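Side-chain contact in molybdopterin synthase catalytic subunit (Helicobacter pylori, PDB 3RPF), which probably converts precursor Z into molybdopterin by inserting two sulfur atoms, supplied by its MoaD partner, to form the dithiolene group: residues K6-Q9 and G10-T14. Residues are numbered along the deposited sequence; the frame is centred on the assembly and turned at random.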
# COMPACT_ATOMS: atom_id res chain seq x y z
N LYS A 6 -13.31 -3.63 12.02
CA LYS A 6 -14.41 -4.56 11.75
C LYS A 6 -13.99 -6.02 11.83
O LYS A 6 -13.10 -6.47 11.10
CB LYS A 6 -15.03 -4.29 10.36
CG LYS A 6 -15.55 -2.88 10.16
CD LYS A 6 -16.40 -2.82 8.90
CE LYS A 6 -16.69 -1.39 8.48
NZ LYS A 6 -17.07 -1.32 7.03
N ILE A 7 -14.64 -6.77 12.72
CA ILE A 7 -14.42 -8.21 12.82
C ILE A 7 -15.59 -8.92 12.17
O ILE A 7 -16.74 -8.82 12.62
CB ILE A 7 -14.28 -8.63 14.29
CG1 ILE A 7 -13.00 -8.02 14.87
CG2 ILE A 7 -14.25 -10.15 14.42
CD1 ILE A 7 -12.92 -8.09 16.39
N ILE A 8 -15.30 -9.65 11.09
CA ILE A 8 -16.34 -10.23 10.26
C ILE A 8 -16.30 -11.75 10.36
O ILE A 8 -15.22 -12.35 10.29
CB ILE A 8 -16.14 -9.83 8.79
CG1 ILE A 8 -16.10 -8.31 8.65
CG2 ILE A 8 -17.25 -10.39 7.92
CD1 ILE A 8 -17.37 -7.63 9.06
N GLN A 9 -17.46 -12.37 10.51
CA GLN A 9 -17.54 -13.81 10.49
C GLN A 9 -17.35 -14.31 9.07
O GLN A 9 -18.12 -13.96 8.17
CB GLN A 9 -18.90 -14.28 11.01
CG GLN A 9 -19.02 -15.79 11.10
CD GLN A 9 -18.07 -16.38 12.11
OE1 GLN A 9 -18.02 -15.93 13.26
NE2 GLN A 9 -17.30 -17.37 11.69
N GLY A 10 -16.32 -15.12 8.85
CA GLY A 10 -16.01 -15.62 7.53
C GLY A 10 -15.26 -14.61 6.68
O GLY A 10 -14.68 -13.66 7.19
N ALA A 11 -15.30 -14.83 5.36
CA ALA A 11 -14.57 -14.03 4.38
C ALA A 11 -15.02 -12.56 4.32
O ALA A 11 -16.19 -12.24 4.49
CB ALA A 11 -14.72 -14.68 3.01
N LEU A 12 -14.07 -11.67 4.05
CA LEU A 12 -14.39 -10.25 3.97
C LEU A 12 -15.08 -9.94 2.64
O LEU A 12 -14.74 -10.54 1.62
CB LEU A 12 -13.12 -9.41 4.11
CG LEU A 12 -12.35 -9.56 5.42
CD1 LEU A 12 -11.12 -8.66 5.39
CD2 LEU A 12 -13.22 -9.22 6.61
N ASP A 13 -16.04 -9.02 2.65
CA ASP A 13 -16.60 -8.54 1.38
C ASP A 13 -15.75 -7.36 0.94
O ASP A 13 -16.10 -6.20 1.21
CB ASP A 13 -18.06 -8.13 1.52
CG ASP A 13 -18.68 -7.74 0.19
OD1 ASP A 13 -17.92 -7.51 -0.77
OD2 ASP A 13 -19.93 -7.67 0.10
N THR A 14 -14.64 -7.65 0.27
CA THR A 14 -13.67 -6.61 -0.05
C THR A 14 -14.26 -5.57 -0.99
O THR A 14 -13.96 -4.40 -0.88
CB THR A 14 -12.40 -7.20 -0.68
OG1 THR A 14 -12.74 -7.84 -1.92
CG2 THR A 14 -11.79 -8.22 0.26
O HOH W 1 -18.71 -13.12 5.37
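Ile8 and Leu12 touch in a local apolar contact across the loop that leaves strand 5-9, the outermost strand, within this chain, of the mixed sheet, and leads into helix 14-27, the first beta-to-alpha connection of this MoaE chain. The two side chains meet at a slant, the CD2 methyl of Leu12 lying against the stem of Ile8, 3.6 Å from its CG1 and 3.7 Å from its CB. Ile8 CG1 stands beside the backbone N (chi1 -56°), while CG2, anti to that N, lies 4.0 Å from Ala11 O. Leucine suits the inward position: buried, it also packs on Leu17 of the helix, Ser81 and Leu93, so one residue joins loop, helix and sheet. Isoleucine suits the strand, whose extended backbone eases the branching at CB, and offers its CG1 methylene to Leu12. Gly10 makes the turn with a positive phi of 80°, a conformation easiest for glycine, and its O accepts a hydrogen bond from Ser81 OG. Asp13 is the N-cap of the helix: its OD1 takes the backbone N-H of Glu16, as a short carboxylate can. Asp13 is also the centre of an inverse gamma turn, closed by a weak bond from Thr14 N to Leu12 O. One water links two carbonyls across Gly10, donating to Gln9 O at 3.0 Å and to Ala11 O at 2.8 Å.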